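Dual specificity phosphatase 28 (Homo sapiens, PDB 5Y15) hydrolyses phosphate esters as an atypical dual-specificity phosphatase, active on a synthetic aryl phosphate but with almost no detectable activity toward phosphotyrosine. Local coordinates at residues H102-V114 with A133-L145. The protein carries 2 engineered substitutions. Numbering follows the deposited sequence.
Sequences HLEPTCAAMEAAV and AVCTAYLMRHRGL
Glu111 and Tyr138 join the two helices by a short hydrogen bond: the phenol OH donates to Glu111 OE1 over 2.6 Å, meeting that oxygen nearly along its C-O axis. The other oxygen, OE2, forms a salt bridge with Arg115, one residue past 102-114, so both oxygens of this carboxylate have partners. Tyr138 OH also accepts a weak bond from Arg143 NH2, whose stronger partner is the carbonyl of Pro45. With CG anti to the backbone N (chi1 172°), the tyrosine ring extends as a knob among Cys107, Met110, Glu111 and Val114. Met110 SD lies 5.0 Å from the centroid of the Tyr138 ring, oblique to it, a Met-aromatic contact, while its CE packs against Tyr138 CG.

A second carboxylate divides its oxygens in the same way. Glu104 OE2 forms a salt bridge with Arg141, accepting NE at 2.7 Å on its syn side and NH2 only weakly, while OE1 is hydrogen-bonded to Tyr174 OH of helix 165-179. Between these polar pairs, Glu111 CB stands over the centre of one His142 ring face, a CH-pi contact 3.6 Å from the centroid, and Arg141 CG lies against the opposite face, toward its rim. Cys107 fills a hole between Ala137, Tyr138, Arg141 and His142, its SG 3.6 Å from Tyr138 CA. Deeper in, Met110 SD meets Val134 CG1 at 3.8 Å, and both side chains reach Val122 of the central strand 119-123.

The helices, crossing at -73°, thus pack through an apolar centre on the phosphatase sheet, with two shared carboxylates nearer the surface. Both glutamates are probably ionised, each having an arginine partner, but only Glu104 meets its arginine across the crossing; Glu111 reaches over through the phenol of Tyr138.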
loop_
_atom_site.group_PDB
_atom_site.type_symbol
_atom_site.label_atom_id
_atom_site.label_comp_id
_atom_site.label_asym_id
_atom_site.label_seq_id
_atom_site.Cartn_x
_atom_site.Cartn_y
_atom_site.Cartn_z
ATOM N N HIS A 102 -6.007 -9.272 3.188
ATOM C CA HIS A 102 -5.278 -8.042 2.931
ATOM C C HIS A 102 -4.453 -7.562 4.136
ATOM O O HIS A 102 -3.723 -6.569 4.003
ATOM C CB HIS A 102 -6.257 -6.927 2.545
ATOM C CG HIS A 102 -7.046 -7.181 1.294
ATOM N ND1 HIS A 102 -6.516 -7.042 0.031
ATOM C CD2 HIS A 102 -8.356 -7.488 1.116
ATOM C CE1 HIS A 102 -7.452 -7.286 -0.873
ATOM N NE2 HIS A 102 -8.583 -7.549 -0.242
ATOM N N LEU A 103 -4.628 -8.164 5.320
ATOM C CA LEU A 103 -4.055 -7.596 6.552
ATOM C C LEU A 103 -2.526 -7.549 6.527
ATOM O O LEU A 103 -1.919 -6.479 6.679
ATOM C CB LEU A 103 -4.546 -8.368 7.781
ATOM C CG LEU A 103 -6.029 -8.110 8.097
ATOM C CD1 LEU A 103 -6.505 -8.855 9.324
ATOM C CD2 LEU A 103 -6.280 -6.623 8.275
ATOM N N GLU A 104 -1.883 -8.699 6.356
ATOM C CA GLU A 104 -0.419 -8.738 6.363
ATOM C C GLU A 104 0.185 -7.762 5.357
ATOM O O GLU A 104 1.039 -6.945 5.752
ATOM C CB GLU A 104 0.023 -10.197 6.145
ATOM C CG GLU A 104 1.456 -10.497 6.533
ATOM C CD GLU A 104 1.810 -10.009 7.894
ATOM O OE1 GLU A 104 1.027 -10.242 8.838
ATOM O OE2 GLU A 104 2.870 -9.358 8.019
ATOM N N PRO A 105 -0.242 -7.732 4.092
ATOM C CA PRO A 105 0.313 -6.740 3.149
ATOM C C PRO A 105 -0.050 -5.286 3.451
ATOM O O PRO A 105 0.676 -4.378 3.015
ATOM C CB PRO A 105 -0.290 -7.171 1.803
ATOM C CG PRO A 105 -0.680 -8.585 2.001
ATOM C CD PRO A 105 -1.092 -8.725 3.407
ATOM N N THR A 106 -1.208 -5.022 4.073
ATOM C CA THR A 106 -1.551 -3.645 4.434
ATOM C C THR A 106 -0.726 -3.174 5.636
ATOM O O THR A 106 -0.192 -2.052 5.645
ATOM C CB THR A 106 -3.042 -3.558 4.754
ATOM O OG1 THR A 106 -3.784 -4.024 3.631
ATOM C CG2 THR A 106 -3.453 -2.124 5.061
ATOM N N CYS A 107 -0.621 -4.033 6.648
ATOM C CA CYS A 107 0.161 -3.727 7.846
ATOM C C CYS A 107 1.631 -3.507 7.524
ATOM O O CYS A 107 2.283 -2.661 8.149
ATOM C CB CYS A 107 0.011 -4.851 8.858
ATOM S SG CYS A 107 -1.643 -4.897 9.576
ATOM N N ALA A 108 2.184 -4.258 6.567
ATOM C CA ALA A 108 3.593 -4.027 6.249
ATOM C C ALA A 108 3.802 -2.692 5.554
ATOM O O ALA A 108 4.796 -2.009 5.801
ATOM C CB ALA A 108 4.154 -5.167 5.406
ATOM N N ALA A 109 2.883 -2.284 4.681
ATOM C CA ALA A 109 3.018 -0.957 4.091
ATOM C C ALA A 109 2.929 0.117 5.162
ATOM O O ALA A 109 3.672 1.114 5.129
ATOM C CB ALA A 109 1.942 -0.732 3.014
ATOM N N MET A 110 2.000 -0.057 6.107
ATOM C CA MET A 110 1.864 0.926 7.178
ATOM C C MET A 110 3.147 1.007 8.006
ATOM O O MET A 110 3.649 2.110 8.297
ATOM C CB MET A 110 0.656 0.572 8.052
ATOM C CG MET A 110 -0.721 0.751 7.327
ATOM S SD MET A 110 -2.028 -0.053 8.292
ATOM C CE MET A 110 -2.024 1.040 9.706
ATOM N N GLU A 111 3.704 -0.162 8.371
ATOM C CA GLU A 111 4.925 -0.186 9.181
ATOM C C GLU A 111 6.080 0.464 8.446
ATOM O O GLU A 111 6.841 1.230 9.037
ATOM C CB GLU A 111 5.285 -1.619 9.572
ATOM C CG GLU A 111 6.599 -1.747 10.324
ATOM C CD GLU A 111 6.538 -1.189 11.751
ATOM O OE1 GLU A 111 5.473 -0.676 12.173
ATOM O OE2 GLU A 111 7.563 -1.272 12.465
ATOM N N ALA A 112 6.211 0.198 7.142
ATOM C CA ALA A 112 7.273 0.847 6.384
ATOM C C ALA A 112 7.117 2.358 6.410
ATOM O O ALA A 112 8.110 3.087 6.504
ATOM C CB ALA A 112 7.289 0.343 4.941
ATOM N N ALA A 113 5.880 2.862 6.323
ATOM C CA ALA A 113 5.733 4.316 6.379
ATOM C C ALA A 113 6.115 4.844 7.760
ATOM O O ALA A 113 6.763 5.889 7.880
ATOM C CB ALA A 113 4.308 4.738 5.986
ATOM N N VAL A 114 5.727 4.134 8.815
ATOM C CA VAL A 114 6.064 4.562 10.168
ATOM C C VAL A 114 7.572 4.568 10.375
ATOM O O VAL A 114 8.130 5.510 10.949
ATOM C CB VAL A 114 5.376 3.652 11.193
ATOM C CG1 VAL A 114 5.965 3.887 12.578
ATOM C CG2 VAL A 114 3.898 3.908 11.194
ATOM N N ALA A 133 -10.792 -2.085 12.124
ATOM C CA ALA A 133 -10.220 -3.421 12.020
ATOM C C ALA A 133 -8.776 -3.357 11.546
ATOM O O ALA A 133 -7.912 -4.041 12.100
ATOM C CB ALA A 133 -11.052 -4.283 11.072
ATOM N N VAL A 134 -8.490 -2.530 10.535
ATOM C CA VAL A 134 -7.109 -2.436 10.046
ATOM C C VAL A 134 -6.191 -1.833 11.113
ATOM O O VAL A 134 -5.057 -2.294 11.310
ATOM C CB VAL A 134 -7.055 -1.637 8.731
ATOM C CG1 VAL A 134 -5.612 -1.346 8.353
ATOM C CG2 VAL A 134 -7.749 -2.410 7.599
ATOM N N CYS A 135 -6.655 -0.790 11.815
ATOM C CA CYS A 135 -5.837 -0.233 12.901
ATOM C C CYS A 135 -5.548 -1.287 13.967
ATOM O O CYS A 135 -4.411 -1.419 14.449
ATOM C CB CYS A 135 -6.539 0.974 13.525
ATOM S SG CYS A 135 -6.368 2.434 12.512
ATOM N N THR A 136 -6.567 -2.058 14.340
ATOM C CA THR A 136 -6.374 -3.100 15.333
ATOM C C THR A 136 -5.334 -4.119 14.878
ATOM O O THR A 136 -4.387 -4.453 15.621
ATOM C CB THR A 136 -7.713 -3.776 15.585
ATOM O OG1 THR A 136 -8.653 -2.779 15.980
ATOM C CG2 THR A 136 -7.606 -4.825 16.658
ATOM N N ALA A 137 -5.496 -4.629 13.656
ATOM C CA ALA A 137 -4.546 -5.606 13.135
ATOM C C ALA A 137 -3.135 -5.025 13.074
ATOM O O ALA A 137 -2.143 -5.741 13.287
ATOM C CB ALA A 137 -5.019 -6.109 11.765
ATOM N N TYR A 138 -3.015 -3.743 12.746
ATOM C CA TYR A 138 -1.690 -3.149 12.688
ATOM C C TYR A 138 -1.048 -3.151 14.069
ATOM O O TYR A 138 0.138 -3.482 14.216
ATOM C CB TYR A 138 -1.741 -1.728 12.113
ATOM C CG TYR A 138 -0.400 -1.037 12.235
ATOM C CD1 TYR A 138 0.615 -1.286 11.320
ATOM C CD2 TYR A 138 -0.121 -0.199 13.310
ATOM C CE1 TYR A 138 1.852 -0.681 11.441
ATOM C CE2 TYR A 138 1.133 0.398 13.453
ATOM C CZ TYR A 138 2.109 0.147 12.523
ATOM O OH TYR A 138 3.339 0.747 12.660
ATOM N N LEU A 139 -1.821 -2.790 15.096
ATOM C CA LEU A 139 -1.261 -2.776 16.440
ATOM C C LEU A 139 -0.863 -4.176 16.891
ATOM O O LEU A 139 0.151 -4.347 17.579
ATOM C CB LEU A 139 -2.252 -2.152 17.414
ATOM C CG LEU A 139 -2.518 -0.678 17.121
ATOM C CD1 LEU A 139 -3.582 -0.182 18.076
ATOM C CD2 LEU A 139 -1.222 0.112 17.300
ATOM N N MET A 140 -1.631 -5.192 16.496
ATOM C CA MET A 140 -1.263 -6.551 16.874
ATOM C C MET A 140 0.002 -7.007 16.163
ATOM O O MET A 140 0.865 -7.650 16.771
ATOM C CB MET A 140 -2.387 -7.522 16.527
ATOM C CG MET A 140 -3.456 -7.686 17.572
ATOM S SD MET A 140 -4.694 -8.828 16.916
ATOM C CE MET A 140 -5.500 -7.748 15.877
ATOM N N ARG A 141 0.106 -6.714 14.866
ATOM C CA ARG A 141 1.149 -7.285 14.019
ATOM C C ARG A 141 2.498 -6.590 14.200
ATOM O O ARG A 141 3.543 -7.251 14.137
ATOM C CB ARG A 141 0.697 -7.244 12.561
ATOM C CG ARG A 141 1.757 -7.584 11.534
ATOM C CD ARG A 141 2.269 -9.019 11.700
ATOM N NE ARG A 141 3.247 -9.353 10.667
ATOM C CZ ARG A 141 4.563 -9.194 10.809
ATOM N NH1 ARG A 141 5.061 -8.713 11.941
ATOM N NH2 ARG A 141 5.382 -9.517 9.816
ATOM N N HIS A 142 2.515 -5.265 14.404
ATOM C CA HIS A 142 3.778 -4.532 14.437
ATOM C C HIS A 142 4.057 -3.779 15.730
ATOM O O HIS A 142 5.154 -3.221 15.878
ATOM C CB HIS A 142 3.872 -3.567 13.250
ATOM C CG HIS A 142 4.064 -4.261 11.942
ATOM N ND1 HIS A 142 3.101 -4.284 10.955
ATOM C CD2 HIS A 142 5.104 -4.988 11.470
ATOM C CE1 HIS A 142 3.549 -4.975 9.919
ATOM N NE2 HIS A 142 4.764 -5.414 10.208
ATOM N N ARG A 143 3.116 -3.750 16.668
ATOM C CA ARG A 143 3.384 -3.213 17.990
ATOM C C ARG A 143 3.160 -4.294 19.040
ATOM O O ARG A 143 3.053 -3.994 20.224
ATOM C CB ARG A 143 2.504 -1.997 18.266
ATOM C CG ARG A 143 2.492 -0.955 17.155
ATOM C CD ARG A 143 3.616 0.025 17.266
ATOM N NE ARG A 143 3.646 0.916 16.109
ATOM C CZ ARG A 143 3.014 2.087 16.048
ATOM N NH1 ARG A 143 2.308 2.517 17.090
ATOM N NH2 ARG A 143 3.088 2.831 14.949
ATOM N N GLY A 144 3.153 -5.551 18.608
ATOM C CA GLY A 144 3.069 -6.692 19.515
ATOM C C GLY A 144 1.956 -6.646 20.533
ATOM O O GLY A 144 2.102 -7.215 21.625
ATOM N N LEU A 145 0.792 -6.103 20.172
ATOM C CA LEU A 145 -0.299 -6.110 21.130
ATOM C C LEU A 145 -1.213 -7.305 20.926
ATOM O O LEU A 145 -1.351 -7.841 19.831
ATOM C CB LEU A 145 -1.137 -4.832 21.066
ATOM C CG LEU A 145 -0.569 -3.497 21.556
ATOM C CD1 LEU A 145 0.322 -2.903 20.544
ATOM C CD2 LEU A 145 -1.689 -2.519 21.854
#